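Long-range contacts in 401aa long hypothetical glucose-1-phosphate thymidylyltransferase (Sulfolobus tokodaii, PDB 2GGO), which probably acts as a bifunctional enzyme in the synthesis of UDP-N-acetylglucosamine and UDP-N-acetylgalactosamine, joining nucleotidyl transfer to acetyl transfer: residues Ala118-Lys123 and Lys198-Glu203; Lys211-Ile216 and Arg353-Phe358; Ala222-Val227 and Glu260-Ile265; Pro273-Arg278 and Asn287-Ser292. All coordinates share one frame; numbering follows the deposited sequence.

Contact 1 of 4, residues Ala118-Lys123 and Lys198-Glu203; sequences AIIGVK and KVIEYE
G121 is gripped at both ends of its backbone by 198-203: its N donates to I200 O (2.8 Å, 160° at the hydrogen), and its O accepts Y202 N at 2.6 Å. One step back, I119 O takes I200 N at 3.0 Å, whereas I119 N reaches K198 O only weakly. The same carbonyls also receive CA-H groups, V199 CA on I119 O and E201 CA on G121 O. I120 and V122 turn their backbone polar groups the other way, to A158, I160 and I156 on strand 155-164. K123, beyond the last bridge, reaches back so that NZ forms a salt bridge with E201 OE2 (3.1 Å), the lysine chain bending in its last two torsions and crossing the glutamate at a slant. Y202 packs CB against I120 CG2 (3.5 Å), with V122 CG2 at its ring edge; its hydroxyl is held by Y205 O, N104 N and S103 OG. Helix 106-111 lies against A118, I120, I200 and Y202. The strands run parallel, 36° apart, and 197-201 closes one edge of a mixed sheet with strand order 3-2-1-4-6-5-7, the Rossmann-like core of a GT-A nucleotidyltransferase.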
loop_
_atom_site.group_PDB
_atom_site.type_symbol
_atom_site.label_atom_id
_atom_site.label_comp_id
_atom_site.label_asym_id
_atom_site.label_seq_id
_atom_site.Cartn_x
_atom_site.Cartn_y
_atom_site.Cartn_z
ATOM N N ALA A 118 -16.273 19.722 -3.300
ATOM C CA ALA A 118 -15.196 19.541 -4.287
ATOM C C ALA A 118 -14.611 18.104 -4.302
ATOM O O ALA A 118 -14.884 17.295 -3.419
ATOM C CB ALA A 118 -14.087 20.593 -4.082
ATOM N N ILE A 119 -13.789 17.823 -5.302
ATOM C CA ILE A 119 -13.282 16.490 -5.543
ATOM C C ILE A 119 -11.955 16.602 -6.258
ATOM O O ILE A 119 -11.785 17.461 -7.111
ATOM C CB ILE A 119 -14.332 15.694 -6.335
ATOM C CG1 ILE A 119 -15.070 14.750 -5.398
ATOM C CG2 ILE A 119 -13.770 14.960 -7.562
ATOM C CD1 ILE A 119 -15.946 13.814 -6.126
ATOM N N ILE A 120 -10.989 15.772 -5.862
ATOM C CA ILE A 120 -9.670 15.771 -6.509
ATOM C C ILE A 120 -9.630 14.734 -7.624
ATOM O O ILE A 120 -10.189 13.652 -7.502
ATOM C CB ILE A 120 -8.509 15.669 -5.492
ATOM C CG1 ILE A 120 -8.494 16.957 -4.655
ATOM C CG2 ILE A 120 -7.159 15.493 -6.198
ATOM C CD1 ILE A 120 -7.625 16.937 -3.426
ATOM N N GLY A 121 -9.022 15.122 -8.734
ATOM C CA GLY A 121 -8.853 14.267 -9.885
ATOM C C GLY A 121 -7.400 14.258 -10.285
ATOM O O GLY A 121 -6.700 15.276 -10.217
ATOM N N VAL A 122 -6.941 13.088 -10.685
ATOM C CA VAL A 122 -5.551 12.886 -11.025
ATOM C C VAL A 122 -5.505 12.265 -12.422
ATOM O O VAL A 122 -6.390 11.483 -12.799
ATOM C CB VAL A 122 -4.822 12.003 -9.940
ATOM C CG1 VAL A 122 -5.493 10.649 -9.766
ATOM C CG2 VAL A 122 -3.337 11.845 -10.244
ATOM N N LYS A 123 -4.496 12.647 -13.198
ATOM C CA LYS A 123 -4.313 12.067 -14.523
ATOM C C LYS A 123 -3.438 10.796 -14.492
ATOM O O LYS A 123 -2.234 10.840 -14.174
ATOM C CB LYS A 123 -3.810 13.110 -15.524
ATOM C CG LYS A 123 -4.855 14.171 -15.929
ATOM C CD LYS A 123 -4.367 14.925 -17.156
ATOM C CE LYS A 123 -4.625 16.418 -17.061
ATOM N NZ LYS A 123 -3.356 17.192 -17.364
ATOM N N LYS A 198 -16.912 21.147 -7.557
ATOM C CA LYS A 198 -15.615 21.536 -8.153
ATOM C C LYS A 198 -14.731 20.327 -8.422
ATOM O O LYS A 198 -14.929 19.259 -7.858
ATOM C CB LYS A 198 -14.847 22.479 -7.226
ATOM C CG LYS A 198 -15.167 23.947 -7.362
ATOM C CD LYS A 198 -14.058 24.832 -6.732
ATOM C CE LYS A 198 -12.747 24.825 -7.555
ATOM N NZ LYS A 198 -11.714 25.782 -7.040
ATOM N N VAL A 199 -13.761 20.489 -9.296
ATOM C CA VAL A 199 -12.799 19.438 -9.532
ATOM C C VAL A 199 -11.435 20.118 -9.558
ATOM O O VAL A 199 -11.156 20.939 -10.452
ATOM C CB VAL A 199 -13.092 18.617 -10.843
ATOM C CG1 VAL A 199 -11.846 17.933 -11.370
ATOM C CG2 VAL A 199 -14.173 17.573 -10.610
ATOM N N ILE A 200 -10.619 19.802 -8.543
ATOM C CA ILE A 200 -9.206 20.207 -8.499
ATOM C C ILE A 200 -8.376 19.068 -9.089
ATOM O O ILE A 200 -8.621 17.892 -8.805
ATOM C CB ILE A 200 -8.687 20.492 -7.059
ATOM C CG1 ILE A 200 -9.804 20.971 -6.124
ATOM C CG2 ILE A 200 -7.453 21.426 -7.084
ATOM C CD1 ILE A 200 -10.446 22.276 -6.496
ATOM N N GLU A 201 -7.407 19.426 -9.922
ATOM C CA GLU A 201 -6.556 18.443 -10.542
ATOM C C GLU A 201 -5.340 18.272 -9.648
ATOM O O GLU A 201 -4.623 19.250 -9.359
ATOM C CB GLU A 201 -6.145 18.879 -11.950
ATOM C CG GLU A 201 -5.685 17.731 -12.863
ATOM C CD GLU A 201 -4.709 18.181 -13.956
ATOM O OE1 GLU A 201 -4.824 19.332 -14.456
ATOM O OE2 GLU A 201 -3.811 17.376 -14.314
ATOM N N TYR A 202 -5.136 17.031 -9.191
ATOM C CA TYR A 202 -3.970 16.674 -8.389
ATOM C C TYR A 202 -2.689 16.771 -9.212
ATOM O O TYR A 202 -2.636 16.251 -10.333
ATOM C CB TYR A 202 -4.120 15.261 -7.816
ATOM C CG TYR A 202 -3.007 14.931 -6.860
ATOM C CD1 TYR A 202 -2.940 15.543 -5.610
ATOM C CD2 TYR A 202 -2.000 14.045 -7.210
ATOM C CE1 TYR A 202 -1.907 15.271 -4.727
ATOM C CE2 TYR A 202 -0.966 13.764 -6.325
ATOM C CZ TYR A 202 -0.931 14.382 -5.091
ATOM O OH TYR A 202 0.081 14.120 -4.213
ATOM N N GLU A 203 -1.648 17.411 -8.679
ATOM C CA GLU A 203 -0.439 17.539 -9.495
ATOM C C GLU A 203 0.778 16.584 -9.272
ATOM O O GLU A 203 1.272 15.997 -10.262
ATOM C CB GLU A 203 -0.078 19.005 -9.783
ATOM C CG GLU A 203 -1.089 19.586 -10.842
ATOM C CD GLU A 203 -0.482 20.577 -11.829
ATOM O OE1 GLU A 203 -0.431 20.250 -13.042
ATOM O OE2 GLU A 203 -0.065 21.680 -11.393
#

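Contact 2 of 4, residues Lys211-Ile216 and Arg353-Phe358; sequences KPWNII and RKLGAF
F358 presents one ring face to P212, whose CB sits 3.7 Å from the ring centroid and 16° off the ring normal, a CH-pi contact made as helix 212-225 begins. The proline carbon lies somewhat toward the CD1-CE1 side, 3.6 Å from CD1. F358 has more surface covered than any other residue here, and the far end of its ring serves a second partner: CE1 lies 3.8 Å from the backbone W213 N, and CZ lies 4.1 Å from W213 CB and comes to the edge of the indole, near its plane, beside CE3. The two aromatic side chains therefore meet obliquely, without stacking face to face. One indole face is covered by K211 CB from within the same segment. L355 comes in with CG anti to its backbone N (chi1 -180°) and touches mainly with CD1, 4.3 Å from W213 CB and 4.4 Å from I216 CD1, three residues farther along the helix. V341 touches W213, L355 and F358 alike, while V316 adjoins both F358 and I216. Backbone bonds of L355 to N331 and of F358 to V375 tie the loop to its neighbours. All five touching residues are buried, and their side chains meet through carbon with no hydrogen bond or charge pair between the segments. The chemistry implies an apolar seam of aliphatic and CH-pi contacts between the start of helix 212-225 and the hexapeptide-repeat domain.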
loop_
_atom_site.group_PDB
_atom_site.type_symbol
_atom_site.label_atom_id
_atom_site.label_comp_id
_atom_site.label_asym_id
_atom_site.label_seq_id
_atom_site.Cartn_x
_atom_site.Cartn_y
_atom_site.Cartn_z
ATOM N N LYS A 211 -2.802 -3.448 -5.324
ATOM C CA LYS A 211 -2.291 -4.772 -5.692
ATOM C C LYS A 211 -0.908 -4.938 -5.083
ATOM O O LYS A 211 -0.222 -3.936 -4.811
ATOM C CB LYS A 211 -2.382 -4.968 -7.218
ATOM C CG LYS A 211 -3.869 -5.110 -7.688
ATOM C CD LYS A 211 -4.027 -5.326 -9.168
ATOM C CE LYS A 211 -3.731 -4.048 -9.961
ATOM N NZ LYS A 211 -4.931 -3.558 -10.706
ATOM N N PRO A 212 -0.500 -6.199 -4.746
ATOM C CA PRO A 212 0.664 -6.326 -3.843
ATOM C C PRO A 212 1.931 -5.723 -4.409
ATOM O O PRO A 212 2.711 -5.122 -3.666
ATOM C CB PRO A 212 0.789 -7.848 -3.597
ATOM C CG PRO A 212 -0.511 -8.408 -4.008
ATOM C CD PRO A 212 -1.037 -7.517 -5.118
ATOM N N TRP A 213 2.105 -5.783 -5.716
ATOM C CA TRP A 213 3.269 -5.132 -6.266
ATOM C C TRP A 213 3.310 -3.638 -6.089
ATOM O O TRP A 213 4.401 -3.085 -6.128
ATOM C CB TRP A 213 3.530 -5.514 -7.705
ATOM C CG TRP A 213 2.423 -5.301 -8.585
ATOM C CD1 TRP A 213 2.203 -4.190 -9.309
ATOM C CD2 TRP A 213 1.320 -6.204 -8.867
ATOM N NE1 TRP A 213 1.008 -4.308 -10.012
ATOM C CE2 TRP A 213 0.477 -5.553 -9.780
ATOM C CE3 TRP A 213 0.970 -7.492 -8.432
ATOM C CZ2 TRP A 213 -0.683 -6.134 -10.275
ATOM C CZ3 TRP A 213 -0.188 -8.072 -8.933
ATOM C CH2 TRP A 213 -0.993 -7.399 -9.848
ATOM N N ASN A 214 2.156 -2.972 -5.885
ATOM C CA ASN A 214 2.143 -1.523 -5.596
ATOM C C ASN A 214 2.822 -1.168 -4.312
ATOM O O ASN A 214 3.279 -0.068 -4.169
ATOM C CB ASN A 214 0.761 -0.886 -5.615
ATOM C CG ASN A 214 0.003 -1.111 -6.927
ATOM O OD1 ASN A 214 0.538 -0.955 -8.037
ATOM N ND2 ASN A 214 -1.267 -1.424 -6.804
ATOM N N ILE A 215 2.948 -2.098 -3.376
ATOM C CA ILE A 215 3.821 -1.864 -2.218
ATOM C C ILE A 215 5.281 -1.583 -2.629
ATOM O O ILE A 215 5.985 -0.759 -2.013
ATOM C CB ILE A 215 3.730 -3.050 -1.211
ATOM C CG1 ILE A 215 2.268 -3.384 -0.900
ATOM C CG2 ILE A 215 4.580 -2.778 0.037
ATOM C CD1 ILE A 215 2.064 -4.359 0.300
ATOM N N ILE A 216 5.734 -2.283 -3.676
ATOM C CA ILE A 216 7.043 -1.982 -4.273
ATOM C C ILE A 216 7.015 -0.588 -4.944
ATOM O O ILE A 216 7.815 0.253 -4.651
ATOM C CB ILE A 216 7.567 -3.089 -5.236
ATOM C CG1 ILE A 216 7.563 -4.465 -4.515
ATOM C CG2 ILE A 216 9.006 -2.781 -5.523
ATOM C CD1 ILE A 216 7.587 -5.765 -5.436
ATOM N N ARG A 353 7.790 -7.819 -15.886
ATOM C CA ARG A 353 8.506 -8.897 -16.531
ATOM C C ARG A 353 9.277 -9.626 -15.438
ATOM O O ARG A 353 9.378 -10.862 -15.471
ATOM C CB ARG A 353 9.492 -8.328 -17.578
ATOM C CG ARG A 353 10.101 -9.394 -18.552
ATOM C CD ARG A 353 11.573 -9.077 -18.985
ATOM N NE ARG A 353 12.185 -10.238 -19.636
ATOM C CZ ARG A 353 13.484 -10.559 -19.600
ATOM N NH1 ARG A 353 14.356 -9.798 -18.931
ATOM N NH2 ARG A 353 13.904 -11.661 -20.243
ATOM N N LYS A 354 9.821 -8.833 -14.513
ATOM C CA LYS A 354 10.449 -9.304 -13.229
ATOM C C LYS A 354 9.582 -9.081 -11.956
ATOM O O LYS A 354 9.296 -7.939 -11.501
ATOM C CB LYS A 354 11.811 -8.668 -13.008
ATOM C CG LYS A 354 12.854 -9.058 -14.071
ATOM C CD LYS A 354 14.166 -9.315 -13.382
ATOM C CE LYS A 354 15.051 -10.235 -14.166
ATOM N NZ LYS A 354 15.952 -9.321 -14.906
ATOM N N LEU A 355 9.160 -10.185 -11.375
ATOM C CA LEU A 355 8.352 -10.129 -10.188
ATOM C C LEU A 355 8.608 -11.432 -9.438
ATOM O O LEU A 355 8.521 -12.493 -10.005
ATOM C CB LEU A 355 6.867 -9.983 -10.541
ATOM C CG LEU A 355 5.967 -9.913 -9.286
ATOM C CD1 LEU A 355 6.341 -8.653 -8.470
ATOM C CD2 LEU A 355 4.542 -9.883 -9.708
ATOM N N GLY A 356 9.018 -11.329 -8.187
ATOM C CA GLY A 356 9.168 -12.504 -7.369
ATOM C C GLY A 356 7.911 -12.753 -6.591
ATOM O O GLY A 356 6.825 -12.945 -7.178
ATOM N N ALA A 357 8.068 -12.840 -5.282
ATOM C CA ALA A 357 7.057 -13.431 -4.454
ATOM C C ALA A 357 6.421 -12.500 -3.434
ATOM O O ALA A 357 7.008 -11.516 -3.073
ATOM C CB ALA A 357 7.623 -14.733 -3.800
ATOM N N PHE A 358 5.212 -12.855 -2.963
ATOM C CA PHE A 358 4.544 -12.149 -1.863
ATOM C C PHE A 358 4.344 -13.057 -0.627
ATOM O O PHE A 358 3.571 -14.001 -0.653
ATOM C CB PHE A 358 3.228 -11.603 -2.389
ATOM C CG PHE A 358 3.399 -10.773 -3.623
ATOM C CD1 PHE A 358 3.967 -9.532 -3.541
ATOM C CD2 PHE A 358 3.015 -11.235 -4.876
ATOM C CE1 PHE A 358 4.153 -8.744 -4.649
ATOM C CE2 PHE A 358 3.175 -10.427 -5.977
ATOM C CZ PHE A 358 3.744 -9.172 -5.857
#

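Contact 3 of 4, residues Ala222-Val227 and Glu260-Ile265; sequences ALDNLV and EGPVYI
The closest pair of CA atoms, L223 CA near the end of helix 212-225 and Y264 CA on strand 263-265, is 7.0 Å apart, and side chains bridge the gap. L223 does most of this, with CG anti to its backbone N (chi1 -179°) and the two methyls divided between partners. CD2 lies 3.4 Å from P262 O and 3.8 Å from P262 CB, so it rests on both the ring and the carbonyl of the proline, while CD1 meets Y264 CB at 4.1 Å. The peptide bond before P262 is cis. D224 adds a looser touch, OD1 to P262 CG at 4.1 Å; that oxygen is hydrogen-bonded to Y280 OH, whose residue also packs on the proline. Carbonyl oxygens of L223, D224 and V227 all bond K244 NZ, whose positive charge would suit the carbonyl-rich end of a helix. L223 also packs on I246 and I282, from strands 245-247 and 281-283, which flank 263-265 in a parallel sheet, and Y264 touches the same two isoleucines. The last turn of the helix thus lies against three successive strands on one face of the beta-helix.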
loop_
_atom_site.group_PDB
_atom_site.type_symbol
_atom_site.label_atom_id
_atom_site.label_comp_id
_atom_site.label_asym_id
_atom_site.label_seq_id
_atom_site.Cartn_x
_atom_site.Cartn_y
_atom_site.Cartn_z
ATOM N N ALA A 222 8.984 6.612 -2.552
ATOM C CA ALA A 222 9.403 7.200 -1.307
ATOM C C ALA A 222 10.914 7.219 -1.063
ATOM O O ALA A 222 11.443 8.163 -0.454
ATOM C CB ALA A 222 8.667 6.497 -0.124
ATOM N N LEU A 223 11.589 6.132 -1.453
ATOM C CA LEU A 223 13.024 6.015 -1.272
ATOM C C LEU A 223 13.668 7.087 -2.123
ATOM O O LEU A 223 14.592 7.794 -1.679
ATOM C CB LEU A 223 13.522 4.596 -1.659
ATOM C CG LEU A 223 15.023 4.388 -1.464
ATOM C CD1 LEU A 223 15.502 4.930 -0.118
ATOM C CD2 LEU A 223 15.335 2.911 -1.614
ATOM N N ASP A 224 13.143 7.253 -3.326
ATOM C CA ASP A 224 13.686 8.273 -4.205
ATOM C C ASP A 224 13.460 9.686 -3.662
ATOM O O ASP A 224 14.382 10.512 -3.645
ATOM C CB ASP A 224 13.075 8.140 -5.587
ATOM C CG ASP A 224 13.671 6.996 -6.375
ATOM O OD1 ASP A 224 14.833 6.614 -6.124
ATOM O OD2 ASP A 224 12.984 6.492 -7.280
ATOM N N ASN A 225 12.247 9.941 -3.188
ATOM C CA ASN A 225 11.783 11.304 -3.011
ATOM C C ASN A 225 11.739 11.812 -1.600
ATOM O O ASN A 225 12.001 12.997 -1.383
ATOM C CB ASN A 225 10.430 11.464 -3.668
ATOM C CG ASN A 225 10.521 11.458 -5.168
ATOM O OD1 ASN A 225 10.404 10.412 -5.826
ATOM N ND2 ASN A 225 10.752 12.634 -5.735
ATOM N N LEU A 226 11.428 10.955 -0.627
ATOM C CA LEU A 226 11.184 11.483 0.700
ATOM C C LEU A 226 12.355 11.460 1.659
ATOM O O LEU A 226 12.241 12.024 2.740
ATOM C CB LEU A 226 9.955 10.835 1.346
ATOM C CG LEU A 226 8.671 10.804 0.519
ATOM C CD1 LEU A 226 7.642 9.924 1.232
ATOM C CD2 LEU A 226 8.093 12.205 0.233
ATOM N N VAL A 227 13.468 10.823 1.292
ATOM C CA VAL A 227 14.625 10.631 2.212
ATOM C C VAL A 227 15.945 10.853 1.507
ATOM O O VAL A 227 16.005 10.805 0.279
ATOM C CB VAL A 227 14.666 9.235 2.946
ATOM C CG1 VAL A 227 13.591 9.135 4.015
ATOM C CG2 VAL A 227 14.599 8.026 1.956
ATOM N N GLU A 260 24.748 -1.075 -3.347
ATOM C CA GLU A 260 24.558 -0.194 -4.487
ATOM C C GLU A 260 23.232 0.506 -4.254
ATOM O O GLU A 260 22.199 -0.129 -4.267
ATOM C CB GLU A 260 24.621 -0.971 -5.828
ATOM C CG GLU A 260 26.034 -1.591 -6.093
ATOM C CD GLU A 260 26.145 -2.499 -7.330
ATOM O OE1 GLU A 260 25.158 -3.221 -7.633
ATOM O OE2 GLU A 260 27.242 -2.494 -7.994
ATOM N N GLY A 261 23.262 1.816 -3.960
ATOM C CA GLY A 261 22.053 2.535 -3.560
ATOM C C GLY A 261 21.204 2.773 -4.786
ATOM O O GLY A 261 21.703 2.658 -5.916
ATOM N N PRO A 262 19.936 3.184 -4.598
ATOM C CA PRO A 262 19.276 3.558 -3.349
ATOM C C PRO A 262 18.810 2.389 -2.477
ATOM O O PRO A 262 18.159 1.471 -2.965
ATOM C CB PRO A 262 18.067 4.375 -3.806
ATOM C CG PRO A 262 17.799 3.933 -5.144
ATOM C CD PRO A 262 19.041 3.354 -5.755
ATOM N N VAL A 263 19.146 2.478 -1.197
ATOM C CA VAL A 263 18.846 1.445 -0.253
ATOM C C VAL A 263 18.453 2.060 1.055
ATOM O O VAL A 263 19.107 2.980 1.552
ATOM C CB VAL A 263 20.103 0.591 -0.066
ATOM C CG1 VAL A 263 20.117 -0.131 1.248
ATOM C CG2 VAL A 263 20.262 -0.333 -1.260
ATOM N N TYR A 264 17.382 1.550 1.627
ATOM C CA TYR A 264 16.930 1.966 2.932
ATOM C C TYR A 264 17.209 0.853 3.940
ATOM O O TYR A 264 16.670 -0.280 3.805
ATOM C CB TYR A 264 15.416 2.195 2.889
ATOM C CG TYR A 264 14.864 2.706 4.194
ATOM C CD1 TYR A 264 15.008 4.044 4.534
ATOM C CD2 TYR A 264 14.229 1.863 5.103
ATOM C CE1 TYR A 264 14.513 4.532 5.672
ATOM C CE2 TYR A 264 13.758 2.377 6.323
ATOM C CZ TYR A 264 13.893 3.715 6.565
ATOM O OH TYR A 264 13.455 4.274 7.744
ATOM N N ILE A 265 18.010 1.153 4.970
ATOM C CA ILE A 265 18.289 0.172 6.024
ATOM C C ILE A 265 17.635 0.532 7.359
ATOM O O ILE A 265 18.150 1.343 8.090
ATOM C CB ILE A 265 19.833 -0.082 6.166
ATOM C CG1 ILE A 265 20.408 -0.399 4.765
ATOM C CG2 ILE A 265 20.113 -1.147 7.226
ATOM C CD1 ILE A 265 21.746 -0.914 4.685
#

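Contact 4 of 4, residues Pro273-Arg278 and Asn287-Ser292; sequences PNSYLR and NKIGAS
S275 aims its hydroxyl at the backbone of the next coil, donating from OG to G290 O at 2.6 Å. OG is anti to the carbonyl carbon (chi1 -64°) and approaches from above the plane of the G290 carbonyl, at a C=O...OG angle of 122°. I289 O is also near, 3.2 Å from the same OG, but the hydrogen bond is to G290 O. Deeper in, L277 and I289 cross obliquely, CD2 of the leucine meeting CG2 of the isoleucine at 3.8 Å; CG2 is the I289 branch anti to the backbone N, and it also lies beside S275 OG. At the outer end the backbones take over. S292 N donates to N274 O at 3.1 Å, again from above the carbonyl plane, and A291 sets its CA against P273 O (3.0 Å), the CB of the alanine being 3.2 Å from that oxygen. N274 and S292, eighteen residues apart, both adopt left-handed helical backbone angles, so equivalent corners of adjacent coils are laid on one another and joined by this bond, as in the left-handed beta-helix of hexapeptide-repeat transferases. The touching parts run 102° apart because each belongs largely to a different wall. Strand 288-291 lies between 270-271 and 305-308 in one parallel sheet, and 276-277 between 258-260 and 294-296 in another. I289 also packs on I271, I306 and V295, and L277 shares I271, placing the pair where the two sheets meet.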
loop_
_atom_site.group_PDB
_atom_site.type_symbol
_atom_site.label_atom_id
_atom_site.label_comp_id
_atom_site.label_asym_id
_atom_site.label_seq_id
_atom_site.Cartn_x
_atom_site.Cartn_y
_atom_site.Cartn_z
ATOM N N PRO A 273 28.141 -10.491 7.579
ATOM C CA PRO A 273 29.190 -10.014 6.662
ATOM C C PRO A 273 28.941 -10.477 5.234
ATOM O O PRO A 273 28.159 -11.390 5.055
ATOM C CB PRO A 273 30.430 -10.721 7.188
ATOM C CG PRO A 273 29.924 -11.964 7.796
ATOM C CD PRO A 273 28.583 -11.662 8.355
ATOM N N ASN A 274 29.556 -9.838 4.236
ATOM C CA ASN A 274 29.529 -10.390 2.894
ATOM C C ASN A 274 28.102 -10.451 2.362
ATOM O O ASN A 274 27.697 -11.381 1.693
ATOM C CB ASN A 274 30.164 -11.776 2.925
ATOM C CG ASN A 274 31.666 -11.739 3.293
ATOM O OD1 ASN A 274 32.359 -10.781 2.936
ATOM N ND2 ASN A 274 32.169 -12.783 4.015
ATOM N N SER A 275 27.314 -9.444 2.681
ATOM C CA SER A 275 26.016 -9.264 2.063
ATOM C C SER A 275 26.086 -8.350 0.838
ATOM O O SER A 275 26.970 -7.513 0.730
ATOM C CB SER A 275 25.066 -8.657 3.036
ATOM O OG SER A 275 24.860 -9.527 4.110
ATOM N N TYR A 276 25.092 -8.428 -0.026
ATOM C CA TYR A 276 25.062 -7.564 -1.207
ATOM C C TYR A 276 23.685 -6.934 -1.283
ATOM O O TYR A 276 22.745 -7.615 -1.568
ATOM C CB TYR A 276 25.308 -8.388 -2.473
ATOM C CG TYR A 276 25.431 -7.676 -3.846
ATOM C CD1 TYR A 276 25.579 -6.301 -3.969
ATOM C CD2 TYR A 276 25.368 -8.421 -5.026
ATOM C CE1 TYR A 276 25.686 -5.700 -5.241
ATOM C CE2 TYR A 276 25.456 -7.826 -6.293
ATOM C CZ TYR A 276 25.627 -6.467 -6.376
ATOM O OH TYR A 276 25.752 -5.872 -7.592
ATOM N N LEU A 277 23.574 -5.624 -1.003
ATOM C CA LEU A 277 22.281 -4.939 -1.160
ATOM C C LEU A 277 22.233 -4.140 -2.451
ATOM O O LEU A 277 23.091 -3.301 -2.707
ATOM C CB LEU A 277 21.962 -4.083 0.045
ATOM C CG LEU A 277 22.092 -4.758 1.414
ATOM C CD1 LEU A 277 21.767 -3.761 2.483
ATOM C CD2 LEU A 277 21.172 -6.005 1.535
ATOM N N ARG A 278 21.243 -4.395 -3.294
ATOM C CA ARG A 278 21.208 -3.789 -4.598
ATOM C C ARG A 278 20.109 -2.751 -4.622
ATOM O O ARG A 278 19.273 -2.725 -3.712
ATOM C CB ARG A 278 20.985 -4.836 -5.692
ATOM C CG ARG A 278 22.268 -5.633 -6.035
ATOM C CD ARG A 278 21.946 -6.913 -6.796
ATOM N NE ARG A 278 21.414 -6.538 -8.089
ATOM C CZ ARG A 278 20.714 -7.348 -8.888
ATOM N NH1 ARG A 278 20.391 -8.577 -8.497
ATOM N NH2 ARG A 278 20.291 -6.910 -10.059
ATOM N N ASN A 287 15.972 -5.900 10.589
ATOM C CA ASN A 287 16.023 -6.994 9.652
ATOM C C ASN A 287 17.374 -7.608 9.748
ATOM O O ASN A 287 18.308 -6.934 10.109
ATOM C CB ASN A 287 15.776 -6.498 8.240
ATOM C CG ASN A 287 14.395 -5.985 8.050
ATOM O OD1 ASN A 287 13.433 -6.726 7.961
ATOM N ND2 ASN A 287 14.269 -4.692 7.986
ATOM N N LYS A 288 17.452 -8.914 9.547
ATOM C CA LYS A 288 18.741 -9.564 9.422
ATOM C C LYS A 288 18.923 -10.050 7.995
ATOM O O LYS A 288 18.029 -10.742 7.448
ATOM C CB LYS A 288 18.966 -10.669 10.463
ATOM C CG LYS A 288 20.406 -11.355 10.322
ATOM C CD LYS A 288 21.111 -11.540 11.662
ATOM C CE LYS A 288 22.598 -11.863 11.576
ATOM N NZ LYS A 288 22.718 -12.828 10.518
ATOM N N ILE A 289 20.022 -9.594 7.397
ATOM C CA ILE A 289 20.498 -9.945 6.050
ATOM C C ILE A 289 21.931 -10.418 6.271
ATOM O O ILE A 289 22.816 -9.579 6.577
ATOM C CB ILE A 289 20.445 -8.739 5.066
ATOM C CG1 ILE A 289 19.051 -8.131 4.965
ATOM C CG2 ILE A 289 20.932 -9.137 3.683
ATOM C CD1 ILE A 289 17.954 -8.974 4.371
ATOM N N GLY A 290 22.156 -11.731 6.091
ATOM C CA GLY A 290 23.416 -12.490 6.418
ATOM C C GLY A 290 24.395 -12.702 5.310
ATOM O O GLY A 290 24.283 -12.080 4.266
ATOM N N ALA A 291 25.344 -13.605 5.505
ATOM C CA ALA A 291 26.435 -13.799 4.562
ATOM C C ALA A 291 25.922 -14.525 3.363
ATOM O O ALA A 291 25.175 -15.519 3.519
ATOM C CB ALA A 291 27.559 -14.566 5.204
ATOM N N SER A 292 26.400 -14.106 2.190
ATOM C CA SER A 292 25.922 -14.605 0.916
ATOM C C SER A 292 24.462 -14.461 0.681
ATOM O O SER A 292 23.867 -15.370 0.054
ATOM C CB SER A 292 26.293 -16.074 0.693
ATOM O OG SER A 292 27.675 -16.352 0.840
#

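Contact 1 belongs to the nucleotidyltransferase sheet, contact 4 to the beta-helix, and their centres lie about 44 Å apart on opposite sides of the chain's centre. Contacts 2 and 3 lie between them, about 18 Å apart between centres, using the two ends of helix 212-225 to join the domains. Contacts 3 and 4 touch directly: E260 N is 2.8 Å from L277 O, E260 OE1 is hydrogen-bonded to Y276 OH, and I265 CD1 packs on L277 CD1. The probable active site is nearest contacts 1 and 2: the I119 side chain is about 5 Å from that of N157, which is likely to bind N-acetylglucosamine 1-phosphate, and P212 about 6 Å from R13, likely to bind nucleotide.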